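Side-chain contacts in uncharacterized protein Q99UF4 (Staphylococcus aureus, PDB 3B2N), which probably acts as a DNA-binding response regulator of the LuxR family, with a CheY-like receiver domain that would take up a phosphoryl signal to control transcription: residues Gln21-Lys24 and Asp28-Ile31; Gly90-Ala95 and Asp101-Lys106. One frame throughout, in Å; residues are numbered along the deposited sequence.

Contact 1: residues Gln21-Lys24 and Asp28-Ile31; sequences QLIK and DFEI. With NA (sodium ion), chain B.
Ile23 lays its CG2 methyl against the Phe29 ring, 3.6 Å from CD1 and slightly farther from CG. That methyl stands anti to the backbone N of Ile23 and beside its carbonyl carbon, which lets one residue meet the ring twice: the carbonyl O of Ile23 comes to the ring edge, close to its plane, 3.3 Å from Phe29 CD1. The side chains of Ile23 and Phe29 are both buried, and residues of the helix 110-121, among them Val114 and Ile117, also pack on Phe29. Farther along the strand, Ile31 reaches back with its CD1 methyl, 4.2 Å from Ile23 CG2.

The helix 13-26 and the strand 29-35 are consecutive elements of the first beta-alpha-beta unit of the receiver fold, and the short turn at 27-28 brings the last turns of the helix over the start of the edge strand. Leu6 of the neighbouring strand 4-9 touches Ile23, Phe29 and Ile31 alike.

On the exposed flank, Lys24 lends its aliphatic part to the packing. Its CG sits 3.7 Å from Ile31 CG1, and CD runs on past the same carbon; a bend at chi3 (-57°) then turns the chain before NZ. The backbone of Lys24 does something different: its O binds a sodium ion at 2.2 Å, and the O of Gly27 is a further ligand. A water on the sodium, 2.6 Å from the metal, donates a hydrogen bond to Phe29 O at 3.1 Å, so that ion and water connect the helix's last turn to the strand backbone.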
ATOM      1  N   GLN A  21     -11.110   1.255   7.998  1.00 26.56           N
ATOM      2  CA  GLN A  21     -12.309   2.061   8.304  1.00 27.39           C
ATOM      3  C   GLN A  21     -12.206   3.517   7.895  1.00 28.66           C
ATOM      4  O   GLN A  21     -13.178   4.084   7.342  1.00 29.60           O
ATOM      5  CB  GLN A  21     -12.721   1.933   9.774  1.00 25.12           C
ATOM      6  CG  GLN A  21     -13.160   0.483  10.086  1.00 29.99           C
ATOM      7  CD  GLN A  21     -13.421   0.284  11.568  1.00 31.95           C
ATOM      8  OE1 GLN A  21     -12.904   1.024  12.418  1.00 32.20           O
ATOM      9  NE2 GLN A  21     -14.264  -0.678  11.881  1.00 31.28           N
ATOM     10  N   LEU A  22     -11.056   4.127   8.173  1.00 27.89           N
ATOM     11  CA  LEU A  22     -10.942   5.595   7.970  1.00 30.94           C
ATOM     12  C   LEU A  22     -10.735   5.938   6.511  1.00 32.50           C
ATOM     13  O   LEU A  22     -11.263   6.926   6.027  1.00 35.89           O
ATOM     14  CB  LEU A  22      -9.785   6.177   8.785  1.00 31.68           C
ATOM     15  CG  LEU A  22     -10.083   6.219  10.282  1.00 38.65           C
ATOM     16  CD1 LEU A  22      -8.847   6.622  11.046  1.00 32.51           C
ATOM     17  CD2 LEU A  22     -11.216   7.204  10.505  1.00 32.69           C
ATOM     18  N   ILE A  23      -9.951   5.137   5.797  1.00 30.66           N
ATOM     19  CA  ILE A  23      -9.811   5.400   4.376  1.00 30.81           C
ATOM     20  C   ILE A  23     -11.159   5.438   3.619  1.00 29.50           C
ATOM     21  O   ILE A  23     -11.373   6.317   2.779  1.00 28.64           O
ATOM     22  CB  ILE A  23      -8.804   4.442   3.695  1.00 30.93           C
ATOM     23  CG1 ILE A  23      -7.385   4.820   4.106  1.00 33.10           C
ATOM     24  CG2 ILE A  23      -8.943   4.550   2.149  1.00 34.09           C
ATOM     25  CD1 ILE A  23      -6.324   3.670   3.730  1.00 32.00           C
ATOM     26  N   LYS A  24     -12.062   4.508   3.920  1.00 29.28           N
ATOM     27  CA  LYS A  24     -13.383   4.517   3.336  1.00 31.59           C
ATOM     28  C   LYS A  24     -14.208   5.763   3.710  1.00 34.23           C
ATOM     29  O   LYS A  24     -15.014   6.220   2.901  1.00 35.82           O
ATOM     30  CB  LYS A  24     -14.165   3.263   3.730  1.00 34.25           C
ATOM     31  CG  LYS A  24     -13.863   2.072   2.834  1.00 52.74           C
ATOM     32  CD  LYS A  24     -14.727   0.864   3.173  1.00 53.38           C
ATOM     33  CE  LYS A  24     -14.566   0.435   4.642  1.00 47.31           C
ATOM     34  NZ  LYS A  24     -15.076  -0.964   4.802  1.00 60.43           N
ATOM     35  N   ASP A  28     -13.294   8.346  -1.504  1.00 40.52           N
ATOM     36  CA  ASP A  28     -14.218   7.519  -2.309  1.00 40.94           C
ATOM     37  C   ASP A  28     -13.580   6.190  -2.724  1.00 38.60           C
ATOM     38  O   ASP A  28     -13.174   5.995  -3.867  1.00 38.13           O
ATOM     39  CB  ASP A  28     -14.703   8.314  -3.516  1.00 43.31           C
ATOM     40  CG  ASP A  28     -15.540   9.501  -3.105  1.00 50.64           C
ATOM     41  OD1 ASP A  28     -16.369   9.353  -2.165  1.00 52.22           O
ATOM     42  OD2 ASP A  28     -15.344  10.581  -3.690  1.00 52.61           O
ATOM     43  N   PHE A  29     -13.498   5.281  -1.767  1.00 36.64           N
ATOM     44  CA  PHE A  29     -12.737   4.063  -1.934  1.00 36.64           C
ATOM     45  C   PHE A  29     -13.579   2.865  -1.524  1.00 38.10           C
ATOM     46  O   PHE A  29     -14.426   2.974  -0.655  1.00 38.37           O
ATOM     47  CB  PHE A  29     -11.473   4.137  -1.059  1.00 35.62           C
ATOM     48  CG  PHE A  29     -10.604   5.331  -1.337  1.00 40.46           C
ATOM     49  CD1 PHE A  29     -10.585   6.431  -0.459  1.00 40.41           C
ATOM     50  CD2 PHE A  29      -9.792   5.376  -2.476  1.00 41.64           C
ATOM     51  CE1 PHE A  29      -9.767   7.570  -0.722  1.00 40.66           C
ATOM     52  CE2 PHE A  29      -8.968   6.504  -2.748  1.00 42.43           C
ATOM     53  CZ  PHE A  29      -8.963   7.604  -1.861  1.00 38.53           C
ATOM     54  N   GLU A  30     -13.364   1.724  -2.168  1.00 39.92           N
ATOM     55  CA  GLU A  30     -13.824   0.443  -1.609  1.00 40.12           C
ATOM     56  C   GLU A  30     -12.605  -0.462  -1.332  1.00 38.30           C
ATOM     57  O   GLU A  30     -11.704  -0.587  -2.171  1.00 37.52           O
ATOM     58  CB  GLU A  30     -14.819  -0.224  -2.555  1.00 41.53           C
ATOM     59  CG  GLU A  30     -14.219  -0.709  -3.842  1.00 56.51           C
ATOM     60  CD  GLU A  30     -15.200  -1.509  -4.687  1.00 51.68           C
ATOM     61  OE1 GLU A  30     -15.155  -1.345  -5.930  1.00 61.76           O
ATOM     62  OE2 GLU A  30     -16.004  -2.300  -4.121  1.00 57.85           O
ATOM     63  N   ILE A  31     -12.566  -1.041  -0.135  1.00 36.77           N
ATOM     64  CA  ILE A  31     -11.466  -1.888   0.310  1.00 35.05           C
ATOM     65  C   ILE A  31     -11.838  -3.307  -0.065  1.00 34.32           C
ATOM     66  O   ILE A  31     -12.813  -3.863   0.465  1.00 34.55           O
ATOM     67  CB  ILE A  31     -11.236  -1.821   1.863  1.00 35.16           C
ATOM     68  CG1 ILE A  31     -11.161  -0.360   2.394  1.00 39.95           C
ATOM     69  CG2 ILE A  31      -9.978  -2.599   2.275  1.00 40.39           C
ATOM     70  CD1 ILE A  31     -10.146   0.524   1.784  1.00 32.54           C
TER
HETATM   71 NA    NA B 201     -16.220   7.506   1.529  1.00 39.81          NA
HETATM   72  O   HOH W   1     -16.464   5.143   0.358  1.00 40.20           O
HETATM   73  O   HOH W   2     -16.168   9.915   2.256  1.00 32.92           O

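Contact 2: residues Gly90-Ala95 and Asp101-Lys106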
ATOM      1  N   GLY A  90      17.970   3.749   3.095  1.00 51.65           N
ATOM      2  CA  GLY A  90      17.972   2.547   2.263  1.00 47.61           C
ATOM      3  C   GLY A  90      16.595   2.162   1.739  1.00 44.66           C
ATOM      4  O   GLY A  90      16.458   1.775   0.571  1.00 43.87           O
ATOM      5  N   TYR A  91      15.571   2.280   2.593  1.00 41.35           N
ATOM      6  CA  TYR A  91      14.228   1.845   2.234  1.00 41.18           C
ATOM      7  C   TYR A  91      13.575   2.755   1.202  1.00 37.69           C
ATOM      8  O   TYR A  91      12.852   2.298   0.322  1.00 37.14           O
ATOM      9  CB  TYR A  91      13.328   1.751   3.464  1.00 43.71           C
ATOM     10  CG  TYR A  91      13.697   0.653   4.427  1.00 72.56           C
ATOM     11  CD1 TYR A  91      13.365  -0.672   4.166  1.00 57.15           C
ATOM     12  CD2 TYR A  91      14.379   0.942   5.610  1.00 59.83           C
ATOM     13  CE1 TYR A  91      13.695  -1.698   5.053  1.00 75.29           C
ATOM     14  CE2 TYR A  91      14.724  -0.076   6.511  1.00 78.30           C
ATOM     15  CZ  TYR A  91      14.368  -1.393   6.224  1.00 65.05           C
ATOM     16  OH  TYR A  91      14.699  -2.388   7.120  1.00 80.09           O
ATOM     17  N   PHE A  92      13.788   4.051   1.338  1.00 34.65           N
ATOM     18  CA  PHE A  92      13.208   4.961   0.407  1.00 33.37           C
ATOM     19  C   PHE A  92      13.865   4.789  -0.989  1.00 29.94           C
ATOM     20  O   PHE A  92      13.195   4.839  -2.015  1.00 28.37           O
ATOM     21  CB  PHE A  92      13.395   6.391   0.904  1.00 35.75           C
ATOM     22  CG  PHE A  92      12.850   7.420  -0.031  1.00 46.41           C
ATOM     23  CD1 PHE A  92      11.509   7.427  -0.369  1.00 45.96           C
ATOM     24  CD2 PHE A  92      13.686   8.354  -0.616  1.00 51.80           C
ATOM     25  CE1 PHE A  92      10.977   8.377  -1.235  1.00 49.68           C
ATOM     26  CE2 PHE A  92      13.166   9.306  -1.502  1.00 53.87           C
ATOM     27  CZ  PHE A  92      11.794   9.312  -1.794  1.00 50.90           C
ATOM     28  N   GLU A  93      15.170   4.600  -1.012  1.00 27.28           N
ATOM     29  CA  GLU A  93      15.846   4.389  -2.274  1.00 27.51           C
ATOM     30  C   GLU A  93      15.369   3.090  -2.932  1.00 28.24           C
ATOM     31  O   GLU A  93      15.238   3.044  -4.158  1.00 28.44           O
ATOM     32  CB  GLU A  93      17.378   4.362  -2.078  1.00 26.86           C
ATOM     33  CG  GLU A  93      17.917   5.598  -1.424  1.00 53.83           C
ATOM     34  CD  GLU A  93      19.332   5.409  -0.862  1.00 48.61           C
ATOM     35  OE1 GLU A  93      19.724   6.237  -0.002  1.00 64.03           O
ATOM     36  OE2 GLU A  93      20.066   4.463  -1.274  1.00 57.93           O
ATOM     37  N   LYS A  94      15.129   2.036  -2.141  1.00 29.43           N
ATOM     38  CA  LYS A  94      14.634   0.753  -2.699  1.00 30.77           C
ATOM     39  C   LYS A  94      13.211   0.920  -3.285  1.00 28.53           C
ATOM     40  O   LYS A  94      12.885   0.358  -4.307  1.00 29.44           O
ATOM     41  CB  LYS A  94      14.662  -0.386  -1.662  1.00 32.22           C
ATOM     42  CG  LYS A  94      15.848  -1.314  -1.746  1.00 51.90           C
ATOM     43  CD  LYS A  94      15.781  -2.358  -0.643  1.00 44.50           C
ATOM     44  CE  LYS A  94      16.819  -2.053   0.461  1.00 60.54           C
ATOM     45  NZ  LYS A  94      16.372  -2.368   1.878  1.00 54.38           N
ATOM     46  N   ALA A  95      12.388   1.730  -2.649  1.00 26.41           N
ATOM     47  CA  ALA A  95      11.022   1.990  -3.153  1.00 26.73           C
ATOM     48  C   ALA A  95      11.100   2.754  -4.473  1.00 27.42           C
ATOM     49  O   ALA A  95      10.388   2.436  -5.401  1.00 27.08           O
ATOM     50  CB  ALA A  95      10.252   2.785  -2.143  1.00 24.54           C
ATOM     51  N   ASP A 101       4.659   4.431  -6.519  1.00 30.68           N
ATOM     52  CA  ASP A 101       3.968   5.671  -6.882  1.00 32.08           C
ATOM     53  C   ASP A 101       4.043   6.742  -5.789  1.00 32.24           C
ATOM     54  O   ASP A 101       4.152   7.942  -6.093  1.00 30.65           O
ATOM     55  CB  ASP A 101       2.530   5.379  -7.283  1.00 32.99           C
ATOM     56  CG  ASP A 101       2.475   4.523  -8.518  1.00 33.63           C
ATOM     57  OD1 ASP A 101       2.975   4.994  -9.536  1.00 33.49           O
ATOM     58  OD2 ASP A 101       2.026   3.368  -8.456  1.00 35.88           O
ATOM     59  N   ALA A 102       4.007   6.321  -4.528  1.00 31.24           N
ATOM     60  CA  ALA A 102       4.229   7.263  -3.446  1.00 30.90           C
ATOM     61  C   ALA A 102       4.832   6.557  -2.234  1.00 31.87           C
ATOM     62  O   ALA A 102       4.570   5.377  -1.989  1.00 32.70           O
ATOM     63  CB  ALA A 102       2.924   8.007  -3.073  1.00 29.16           C
ATOM     64  N   TYR A 103       5.649   7.280  -1.473  1.00 31.20           N
ATOM     65  CA  TYR A 103       6.246   6.745  -0.264  1.00 31.51           C
ATOM     66  C   TYR A 103       5.738   7.639   0.874  1.00 31.90           C
ATOM     67  O   TYR A 103       6.035   8.812   0.909  1.00 31.03           O
ATOM     68  CB  TYR A 103       7.754   6.862  -0.381  1.00 31.26           C
ATOM     69  CG  TYR A 103       8.541   6.109   0.668  1.00 39.95           C
ATOM     70  CD1 TYR A 103       8.882   4.762   0.483  1.00 35.35           C
ATOM     71  CD2 TYR A 103       8.985   6.745   1.828  1.00 38.72           C
ATOM     72  CE1 TYR A 103       9.648   4.072   1.423  1.00 35.93           C
ATOM     73  CE2 TYR A 103       9.726   6.055   2.779  1.00 35.04           C
ATOM     74  CZ  TYR A 103      10.040   4.733   2.565  1.00 36.88           C
ATOM     75  OH  TYR A 103      10.783   4.073   3.469  1.00 40.35           O
ATOM     76  N   VAL A 104       4.966   7.098   1.792  1.00 31.79           N
ATOM     77  CA  VAL A 104       4.356   7.927   2.826  1.00 32.35           C
ATOM     78  C   VAL A 104       4.808   7.468   4.209  1.00 34.10           C
ATOM     79  O   VAL A 104       4.651   6.279   4.578  1.00 34.12           O
ATOM     80  CB  VAL A 104       2.816   7.865   2.699  1.00 32.76           C
ATOM     81  CG1 VAL A 104       2.109   8.619   3.858  1.00 28.70           C
ATOM     82  CG2 VAL A 104       2.405   8.458   1.356  1.00 30.06           C
ATOM     83  N   LEU A 105       5.361   8.401   4.979  1.00 32.68           N
ATOM     84  CA  LEU A 105       5.752   8.103   6.358  1.00 31.77           C
ATOM     85  C   LEU A 105       4.545   8.128   7.271  1.00 30.30           C
ATOM     86  O   LEU A 105       3.653   8.946   7.080  1.00 31.14           O
ATOM     87  CB  LEU A 105       6.714   9.181   6.852  1.00 33.47           C
ATOM     88  CG  LEU A 105       8.208   9.001   7.054  1.00 50.95           C
ATOM     89  CD1 LEU A 105       8.845   8.126   6.036  1.00 33.25           C
ATOM     90  CD2 LEU A 105       8.830  10.386   7.055  1.00 35.95           C
ATOM     91  N   LYS A 106       4.556   7.299   8.320  1.00 29.33           N
ATOM     92  CA  LYS A 106       3.454   7.319   9.310  1.00 29.67           C
ATOM     93  C   LYS A 106       3.472   8.534  10.227  1.00 28.94           C
ATOM     94  O   LYS A 106       2.661   8.602  11.146  1.00 29.11           O
ATOM     95  CB  LYS A 106       3.394   5.995  10.094  1.00 27.95           C
ATOM     96  CG  LYS A 106       3.131   4.843   9.094  1.00 29.24           C
ATOM     97  CD  LYS A 106       3.011   3.503   9.782  1.00 32.63           C
ATOM     98  CE  LYS A 106       2.751   2.374   8.799  1.00 31.41           C
ATOM     99  NZ  LYS A 106       2.937   1.073   9.552  1.00 28.96           N
TER
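Phe92 and Tyr103 meet edge to face, with the edge of the Phe92 ring directed at the face of Tyr103. Their planes stand at 71° and their centroids are 4.9 Å apart. The leading atom is Phe92 CD1, which sits above the tyrosine ring toward its rim, 3.4 Å from Tyr103 CG; CE1 continues the edge toward Tyr103 CB, which lies in the plane of the phenylalanine ring. Phe92 also uses its backbone: its CA is 4.1 Å from the Tyr103 ring centroid and only 25° off the normal, a CH-pi contact over the face.

Tyr103 can reach the helix because its CG is anti to the backbone N (chi1 -169°), carrying the ring from the edge strand 102-105 across to the helix 89-97. Ala95, one turn farther along the helix from Tyr91 and Phe92, meets the ring obliquely, its CB 3.6 Å from Tyr103 CD1. At the phenol end, Tyr91 CB lies 3.4 Å from Tyr103 OH, while the Tyr91 ring leads away to meet Phe86.

Helix and strand run nearly antiparallel, as expected within the beta-alpha-beta unit 79-84, 89-97, 102-105 of a receiver domain. Ile82 and Thr84 on the adjacent strand also touch Tyr103, which is placed like the aromatic switch residue of CheY-like receivers, so its packing against helix 89-97 may respond to phosphorylation.

Across the two segments the contact is thus carried by aromatic and aliphatic carbon; a weak hydrogen bond to Phe86 O satisfies the tyrosine hydroxyl, beside Tyr91 CB, at least in part, while the ring supplies the packing surface.

Contact 1 closes before contact 2 opens, and the two lie on opposite sides of the chain's centre, with their own centres 22 Å apart and their nearest atoms about 10 Å apart. Each joins a helix to the strand that follows it, and each of those strands, 29-35 and 102-105, is an outermost strand of the same five-stranded parallel sheet, ordered 2-1-3-4-5. The contacts therefore mark helix-to-strand packing at the two borders of one receiver domain. The helix 110-121 reaches both strands, packing on Phe29 and on Ala102 and Val104, so the two borders are bridged by a shared element although they do not touch.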